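Chitinase (Paenibacillus sp. FPU-7, PDB 5GZT) probably catalyses the random endo-hydrolysis of the beta-1,4 linkages between N-acetylglucosamine units in chitin and chitodextrins, as a multi-modular enzyme expressed on the bacterial cell surface. Local coordinates at residues I701-A706 against V717-T723. Residue numbers count along the deposited sequence, not the author numbering.
With FMT (formic acid), chain J.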
loop_
_atom_site.group_PDB
_atom_site.type_symbol
_atom_site.label_atom_id
_atom_site.label_comp_id
_atom_site.label_asym_id
_atom_site.label_seq_id
_atom_site.Cartn_x
_atom_site.Cartn_y
_atom_site.Cartn_z
ATOM N N ILE B 701 -3.420 43.465 25.684
ATOM C CA ILE B 701 -2.679 43.276 24.471
ATOM C C ILE B 701 -3.586 42.553 23.469
ATOM O O ILE B 701 -4.133 41.512 23.752
ATOM C CB ILE B 701 -1.398 42.516 24.646
ATOM C CG1 ILE B 701 -0.420 43.120 25.657
ATOM C CG2 ILE B 701 -0.694 42.396 23.296
ATOM C CD1 ILE B 701 0.010 44.480 25.258
ATOM N N THR B 702 -3.800 43.157 22.313
ATOM C CA THR B 702 -4.684 42.521 21.306
ATOM C C THR B 702 -3.908 41.569 20.356
ATOM O O THR B 702 -2.703 41.640 20.228
ATOM C CB THR B 702 -5.434 43.570 20.526
ATOM O OG1 THR B 702 -4.485 44.403 19.869
ATOM C CG2 THR B 702 -6.256 44.391 21.521
ATOM N N TYR B 703 -4.613 40.619 19.783
ATOM C CA TYR B 703 -3.981 39.704 18.865
ATOM C C TYR B 703 -5.045 39.295 17.880
ATOM O O TYR B 703 -6.235 39.376 18.163
ATOM C CB TYR B 703 -3.472 38.450 19.611
ATOM C CG TYR B 703 -4.568 37.694 20.304
ATOM C CD1 TYR B 703 -4.958 38.003 21.623
ATOM C CD2 TYR B 703 -5.217 36.663 19.681
ATOM C CE1 TYR B 703 -5.980 37.306 22.264
ATOM C CE2 TYR B 703 -6.243 35.954 20.327
ATOM C CZ TYR B 703 -6.570 36.287 21.620
ATOM O OH TYR B 703 -7.556 35.629 22.220
ATOM N N THR B 704 -4.600 38.776 16.751
ATOM C CA THR B 704 -5.524 38.147 15.754
ATOM C C THR B 704 -4.925 36.803 15.322
ATOM O O THR B 704 -3.693 36.538 15.587
ATOM C CB THR B 704 -5.586 39.044 14.507
ATOM O OG1 THR B 704 -4.277 39.226 13.999
ATOM C CG2 THR B 704 -6.125 40.433 14.778
ATOM N N VAL B 705 -5.743 35.905 14.754
ATOM C CA VAL B 705 -5.228 34.668 14.235
ATOM C C VAL B 705 -5.555 34.638 12.734
ATOM O O VAL B 705 -6.557 35.188 12.340
ATOM C CB VAL B 705 -5.793 33.444 14.918
ATOM C CG1 VAL B 705 -5.548 33.552 16.409
ATOM C CG2 VAL B 705 -7.283 33.334 14.641
ATOM N N ALA B 706 -4.686 34.026 11.927
ATOM C CA ALA B 706 -4.867 33.928 10.493
ATOM C C ALA B 706 -4.007 32.757 10.046
ATOM O O ALA B 706 -3.234 32.121 10.844
ATOM C CB ALA B 706 -4.451 35.232 9.763
ATOM N N VAL B 717 -0.405 33.622 14.834
ATOM C CA VAL B 717 -1.007 34.403 15.881
ATOM C C VAL B 717 -0.289 35.687 15.874
ATOM O O VAL B 717 0.871 35.717 16.285
ATOM C CB VAL B 717 -0.942 33.729 17.283
ATOM C CG1 VAL B 717 -1.614 34.620 18.320
ATOM C CG2 VAL B 717 -1.568 32.353 17.295
ATOM N N TYR B 718 -0.936 36.779 15.459
ATOM C CA TYR B 718 -0.289 38.103 15.380
ATOM C C TYR B 718 -0.514 38.818 16.729
ATOM O O TYR B 718 -1.666 39.079 17.127
ATOM C CB TYR B 718 -0.888 38.946 14.233
ATOM C CG TYR B 718 -0.696 38.318 12.837
ATOM C CD1 TYR B 718 0.535 38.337 12.165
ATOM C CD2 TYR B 718 -1.772 37.728 12.186
ATOM C CE1 TYR B 718 0.673 37.730 10.918
ATOM C CE2 TYR B 718 -1.650 37.199 10.949
ATOM C CZ TYR B 718 -0.472 37.160 10.325
ATOM O OH TYR B 718 -0.497 36.499 9.079
ATOM N N VAL B 719 0.560 39.011 17.496
ATOM C CA VAL B 719 0.480 39.748 18.772
ATOM C C VAL B 719 0.733 41.207 18.403
ATOM O O VAL B 719 1.779 41.577 17.863
ATOM C CB VAL B 719 1.527 39.225 19.772
ATOM C CG1 VAL B 719 1.494 40.031 21.057
ATOM C CG2 VAL B 719 1.205 37.762 20.103
ATOM N N ASN B 720 -0.212 42.038 18.709
ATOM C CA ASN B 720 -0.109 43.479 18.428
ATOM C C ASN B 720 0.913 44.205 19.175
ATOM O O ASN B 720 1.495 45.215 18.685
ATOM C CB ASN B 720 -1.358 44.149 18.827
ATOM C CG ASN B 720 -2.006 44.772 17.688
ATOM O OD1 ASN B 720 -1.516 45.835 17.200
ATOM N ND2 ASN B 720 -3.101 44.117 17.182
ATOM N N GLY B 721 1.194 43.791 20.395
ATOM C CA GLY B 721 2.195 44.631 21.041
ATOM C C GLY B 721 1.517 45.766 21.826
ATOM O O GLY B 721 0.346 46.180 21.536
ATOM N N GLY B 722 2.238 46.213 22.843
ATOM C CA GLY B 722 1.703 47.218 23.713
ATOM C C GLY B 722 2.393 47.106 25.070
ATOM O O GLY B 722 3.506 46.574 25.157
ATOM N N THR B 723 1.735 47.655 26.079
ATOM C CA THR B 723 2.349 47.891 27.392
ATOM C C THR B 723 1.685 46.925 28.338
ATOM O O THR B 723 0.499 46.945 28.496
ATOM C CB THR B 723 2.101 49.319 27.883
ATOM O OG1 THR B 723 2.659 50.224 26.929
ATOM C CG2 THR B 723 2.863 49.572 29.344
HETATM C C FMT J . -9.463 33.270 21.934
HETATM O O1 FMT J . -8.553 33.347 21.062
HETATM O O2 FMT J . -10.675 32.644 21.762
HETATM O O HOH W 1 -2.163 45.628 21.732
#
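Val717 pairs with Val705 at a non-hydrogen-bonded position, CA to CA 4.5 Å; the two branched side chains, well suited to extended backbone, lie on one face of the sheet (Val705 CG1 to Val717 CG2 4.3 Å), where both reach Val694 of strand 692-695. Tyr718 faces the other way with Thr704, whose hydroxyl suits an exposed position. Two hydrogen bonds join this pair: Tyr718 N donates to Thr704 O (2.8 Å). Thr704 N donates to Tyr718 O (3.0 Å). The broad Tyr718 ring spreads along the more open face and meets Ala706 edge-on (Ala706 CB to Tyr718 CE2 3.6 Å). Strands 703-707 and 714-723 thus form an antiparallel beta hairpin in the immunoglobulin-like domain between the two family 18 modules; strand 668-678 flanks the second strand. Val719, opposite Tyr703, returns to the buried face and touches Ile701 (Val719 CG1 to Ile701 CG2 3.9 Å), whereas the Tyr703 ring leads away and its OH donates to formic acid, probably from the crystallisation liquor (Tyr703 OH to FMT O1 2.7 Å). Polar Asn720 suits its exposed site, and Asn720 N still bonds Thr702 O at 2.9 Å. At Gly721, whose backbone angles call for glycine, a water accepts from Thr702 N (3.0 Å) and donates to Gly721 O (2.6 Å). A side chain on Gly722 would strike Ile701 CD1, which instead packs against Gly722 C at 3.6 Å.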